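Long-range contact in cadherin-related family member 2 (Homo sapiens, PDB 5CZR), which joins adjacent microvilli through calcium-dependent heterophilic adhesion to CDHR5, controlling their packing at the apical membrane of epithelial cells, and is represented here by its first two cadherin domains: residues Asp37-Ala48 with Phe74-Tyr84. Numbering follows the deposited sequence.
Sequences DPLTYGMSGPNA and FKVTISVSDPY. With CA (calcium ion), chain E.
Edge strand 40-44 pairs antiparallel with strand 73-81 in the Greek-key beta sandwich of the first cadherin domain, where Asp37 and Asp82 meet at a calcium ion. The metal is bound by Asp37 OD2 at 2.2 Å and Asp82 OD2 at 2.5 Å; the carboxylate planes stand 88° apart, and Asn2, Val3, Asp33 and Asp35 complete the site. Carboxylates suit it as hard oxygen ligands, and the ion probably offsets part of their crowded charge. Six backbone hydrogen bonds tie Thr40, Gly42 and Ser44 to Ser81, Ser79 and Thr77. On the core side, Tyr41 lies alongside Val80, its CE1 3.7 Å from Val80 CG2, while Met43, with CG anti to the backbone N (chi1 -167°), brings its thioether to Val76, SD to CB 4.0 Å. Hydroxyls suit the more polar side: one water bridges Thr40 O, Ser79 OG (also bonded to Gln86) and Ser81 OG. The turn from Gly45 to Ala48 delivers Asn47, whose CB packs 3.6 Å from Phe74 CD2 and whose ND2 reaches Lys75 O at 3.0 Å. Cut back to alanine, this position loses the amide against Phe74 CB and would probably leave Lys75 O without its side-chain donor. That ND2 bond is nearly straight, 166°, and in the carbonyl plane.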
loop_
_atom_site.group_PDB
_atom_site.type_symbol
_atom_site.label_atom_id
_atom_site.label_comp_id
_atom_site.label_asym_id
_atom_site.label_seq_id
_atom_site.Cartn_x
_atom_site.Cartn_y
_atom_site.Cartn_z
ATOM N N ASP A 37 -41.779 -13.574 10.456
ATOM C CA ASP A 37 -42.142 -13.289 9.067
ATOM C C ASP A 37 -40.943 -13.569 8.162
ATOM O O ASP A 37 -39.817 -13.400 8.583
ATOM C CB ASP A 37 -42.543 -11.812 8.886
ATOM C CG ASP A 37 -43.887 -11.484 9.507
ATOM O OD1 ASP A 37 -44.830 -12.277 9.287
ATOM O OD2 ASP A 37 -44.018 -10.430 10.177
ATOM N N PRO A 38 -41.201 -13.975 6.908
ATOM C CA PRO A 38 -40.130 -13.997 5.932
ATOM C C PRO A 38 -39.647 -12.579 5.689
ATOM O O PRO A 38 -40.467 -11.666 5.607
ATOM C CB PRO A 38 -40.805 -14.538 4.682
ATOM C CG PRO A 38 -42.221 -14.139 4.827
ATOM C CD PRO A 38 -42.503 -14.288 6.301
ATOM N N LEU A 39 -38.319 -12.419 5.602
ATOM C CA LEU A 39 -37.658 -11.099 5.544
ATOM C C LEU A 39 -36.877 -10.963 4.268
ATOM O O LEU A 39 -36.255 -11.934 3.806
ATOM C CB LEU A 39 -36.687 -10.938 6.712
ATOM C CG LEU A 39 -37.316 -11.111 8.107
ATOM C CD1 LEU A 39 -36.286 -10.842 9.194
ATOM C CD2 LEU A 39 -38.528 -10.192 8.266
ATOM N N THR A 40 -36.932 -9.772 3.665
ATOM C CA THR A 40 -36.153 -9.475 2.481
ATOM C C THR A 40 -35.249 -8.285 2.681
ATOM O O THR A 40 -35.550 -7.368 3.481
ATOM C CB THR A 40 -37.020 -9.292 1.246
ATOM O OG1 THR A 40 -37.940 -8.198 1.449
ATOM C CG2 THR A 40 -37.799 -10.584 0.947
ATOM N N TYR A 41 -34.105 -8.329 1.993
ATOM C CA TYR A 41 -32.995 -7.438 2.271
ATOM C C TYR A 41 -32.570 -6.676 1.048
ATOM O O TYR A 41 -32.677 -7.147 -0.093
ATOM C CB TYR A 41 -31.782 -8.217 2.770
ATOM C CG TYR A 41 -32.000 -8.950 4.050
ATOM C CD1 TYR A 41 -31.800 -8.331 5.269
ATOM C CD2 TYR A 41 -32.390 -10.295 4.053
ATOM C CE1 TYR A 41 -31.991 -9.032 6.469
ATOM C CE2 TYR A 41 -32.585 -10.994 5.245
ATOM C CZ TYR A 41 -32.382 -10.357 6.442
ATOM O OH TYR A 41 -32.541 -11.036 7.614
ATOM N N GLY A 42 -32.066 -5.483 1.298
ATOM C CA GLY A 42 -31.688 -4.562 0.229
ATOM C C GLY A 42 -30.671 -3.554 0.728
ATOM O O GLY A 42 -30.345 -3.536 1.923
ATOM N N MET A 43 -30.129 -2.780 -0.213
ATOM C CA MET A 43 -29.231 -1.706 0.096
ATOM C C MET A 43 -29.507 -0.573 -0.862
ATOM O O MET A 43 -29.814 -0.802 -2.026
ATOM C CB MET A 43 -27.799 -2.204 -0.033
ATOM C CG MET A 43 -26.743 -1.313 0.543
ATOM S SD MET A 43 -25.073 -2.000 0.328
ATOM C CE MET A 43 -25.077 -3.411 1.368
ATOM N N SER A 44 -29.354 0.642 -0.388
ATOM C CA SER A 44 -29.588 1.822 -1.224
ATOM C C SER A 44 -28.654 2.987 -0.874
ATOM O O SER A 44 -27.906 2.929 0.103
ATOM C CB SER A 44 -31.034 2.328 -1.066
ATOM O OG SER A 44 -31.292 2.789 0.255
ATOM N N GLY A 45 -28.744 4.025 -1.701
ATOM C CA GLY A 45 -27.991 5.239 -1.518
ATOM C C GLY A 45 -26.809 5.330 -2.508
ATOM O O GLY A 45 -26.566 4.396 -3.309
ATOM N N PRO A 46 -26.096 6.461 -2.479
ATOM C CA PRO A 46 -25.043 6.761 -3.459
ATOM C C PRO A 46 -23.858 5.788 -3.476
ATOM O O PRO A 46 -23.186 5.707 -4.494
ATOM C CB PRO A 46 -24.570 8.187 -3.074
ATOM C CG PRO A 46 -25.313 8.581 -1.834
ATOM C CD PRO A 46 -26.497 7.666 -1.699
ATOM N N ASN A 47 -23.640 5.073 -2.378
ATOM C CA ASN A 47 -22.593 4.073 -2.267
ATOM C C ASN A 47 -23.101 2.618 -2.363
ATOM O O ASN A 47 -22.308 1.664 -2.199
ATOM C CB ASN A 47 -21.894 4.246 -0.920
ATOM C CG ASN A 47 -21.122 5.542 -0.822
ATOM O OD1 ASN A 47 -20.538 5.993 -1.798
ATOM N ND2 ASN A 47 -21.135 6.161 0.346
ATOM N N ALA A 48 -24.397 2.433 -2.623
ATOM C CA ALA A 48 -24.936 1.070 -2.684
ATOM C C ALA A 48 -24.354 0.253 -3.832
ATOM O O ALA A 48 -24.336 -0.974 -3.769
ATOM C CB ALA A 48 -26.435 1.096 -2.787
ATOM N N PHE A 74 -17.080 4.381 4.262
ATOM C CA PHE A 74 -18.248 4.995 3.666
ATOM C C PHE A 74 -19.528 4.412 4.230
ATOM O O PHE A 74 -19.494 3.376 4.903
ATOM C CB PHE A 74 -18.224 4.887 2.143
ATOM C CG PHE A 74 -18.202 3.478 1.615
ATOM C CD1 PHE A 74 -17.013 2.815 1.426
ATOM C CD2 PHE A 74 -19.391 2.825 1.298
ATOM C CE1 PHE A 74 -16.985 1.526 0.938
ATOM C CE2 PHE A 74 -19.380 1.548 0.766
ATOM C CZ PHE A 74 -18.171 0.889 0.597
ATOM N N LYS A 75 -20.631 5.113 3.995
ATOM C CA LYS A 75 -21.902 4.716 4.559
ATOM C C LYS A 75 -22.757 4.137 3.463
ATOM O O LYS A 75 -22.743 4.617 2.349
ATOM C CB LYS A 75 -22.686 5.919 5.132
ATOM C CG LYS A 75 -21.821 6.961 5.858
ATOM C CD LYS A 75 -21.733 6.820 7.374
ATOM C CE LYS A 75 -20.701 7.789 7.967
ATOM N NZ LYS A 75 -20.633 7.577 9.435
ATOM N N VAL A 76 -23.589 3.187 3.848
ATOM C CA VAL A 76 -24.646 2.737 2.985
ATOM C C VAL A 76 -25.923 2.615 3.782
ATOM O O VAL A 76 -25.895 2.526 5.001
ATOM C CB VAL A 76 -24.312 1.368 2.332
ATOM C CG1 VAL A 76 -23.194 1.530 1.337
ATOM C CG2 VAL A 76 -23.957 0.323 3.383
ATOM N N THR A 77 -27.044 2.652 3.083
ATOM C CA THR A 77 -28.329 2.398 3.706
ATOM C C THR A 77 -28.671 0.937 3.506
ATOM O O THR A 77 -28.655 0.427 2.379
ATOM C CB THR A 77 -29.428 3.311 3.132
ATOM O OG1 THR A 77 -29.064 4.659 3.396
ATOM C CG2 THR A 77 -30.764 3.049 3.823
ATOM N N ILE A 78 -28.934 0.263 4.615
ATOM C CA ILE A 78 -29.356 -1.092 4.563
ATOM C C ILE A 78 -30.829 -1.186 4.905
ATOM O O ILE A 78 -31.341 -0.431 5.699
ATOM C CB ILE A 78 -28.504 -2.011 5.441
ATOM C CG1 ILE A 78 -28.474 -1.537 6.901
ATOM C CG2 ILE A 78 -27.091 -2.092 4.880
ATOM C CD1 ILE A 78 -27.889 -2.576 7.853
ATOM N N SER A 79 -31.481 -2.193 4.338
ATOM C CA SER A 79 -32.919 -2.349 4.468
ATOM C C SER A 79 -33.304 -3.816 4.764
ATOM O O SER A 79 -32.762 -4.739 4.157
ATOM C CB SER A 79 -33.565 -1.942 3.150
ATOM O OG SER A 79 -34.960 -2.075 3.209
ATOM N N VAL A 80 -34.222 -3.995 5.703
ATOM C CA VAL A 80 -34.899 -5.252 5.881
ATOM C C VAL A 80 -36.416 -5.014 5.906
ATOM O O VAL A 80 -36.895 -4.070 6.510
ATOM C CB VAL A 80 -34.439 -5.980 7.157
ATOM C CG1 VAL A 80 -34.667 -5.123 8.407
ATOM C CG2 VAL A 80 -35.146 -7.322 7.290
ATOM N N SER A 81 -37.144 -5.891 5.237
ATOM C CA SER A 81 -38.576 -5.753 5.085
ATOM C C SER A 81 -39.254 -7.052 5.473
ATOM O O SER A 81 -38.843 -8.122 5.000
ATOM C CB SER A 81 -38.912 -5.426 3.648
ATOM O OG SER A 81 -38.391 -4.168 3.305
ATOM N N ASP A 82 -40.262 -6.998 6.350
ATOM C CA ASP A 82 -41.194 -8.144 6.444
ATOM C C ASP A 82 -42.270 -7.887 5.358
ATOM O O ASP A 82 -42.048 -7.032 4.481
ATOM C CB ASP A 82 -41.677 -8.369 7.890
ATOM C CG ASP A 82 -42.608 -7.280 8.394
ATOM O OD1 ASP A 82 -43.089 -6.419 7.612
ATOM O OD2 ASP A 82 -42.857 -7.285 9.602
ATOM N N PRO A 83 -43.369 -8.657 5.337
ATOM C CA PRO A 83 -44.388 -8.416 4.288
ATOM C C PRO A 83 -45.112 -7.073 4.408
ATOM O O PRO A 83 -45.640 -6.590 3.409
ATOM C CB PRO A 83 -45.373 -9.561 4.487
ATOM C CG PRO A 83 -44.585 -10.637 5.162
ATOM C CD PRO A 83 -43.629 -9.910 6.062
ATOM N N TYR A 84 -45.034 -6.437 5.588
ATOM C CA TYR A 84 -45.840 -5.252 5.923
ATOM C C TYR A 84 -45.086 -3.931 6.051
ATOM O O TYR A 84 -45.656 -2.878 5.809
ATOM C CB TYR A 84 -46.584 -5.516 7.233
ATOM C CG TYR A 84 -47.118 -6.918 7.310
ATOM C CD1 TYR A 84 -48.259 -7.293 6.584
ATOM C CD2 TYR A 84 -46.476 -7.881 8.080
ATOM C CE1 TYR A 84 -48.741 -8.590 6.637
ATOM C CE2 TYR A 84 -46.962 -9.176 8.144
ATOM C CZ TYR A 84 -48.075 -9.520 7.405
ATOM O OH TYR A 84 -48.530 -10.802 7.463
HETATM CA CA CA E . -43.185 -8.819 11.487
HETATM O O HOH W 1 -40.539 -8.496 2.322
HETATM O O HOH W 2 -35.764 -4.475 2.525
#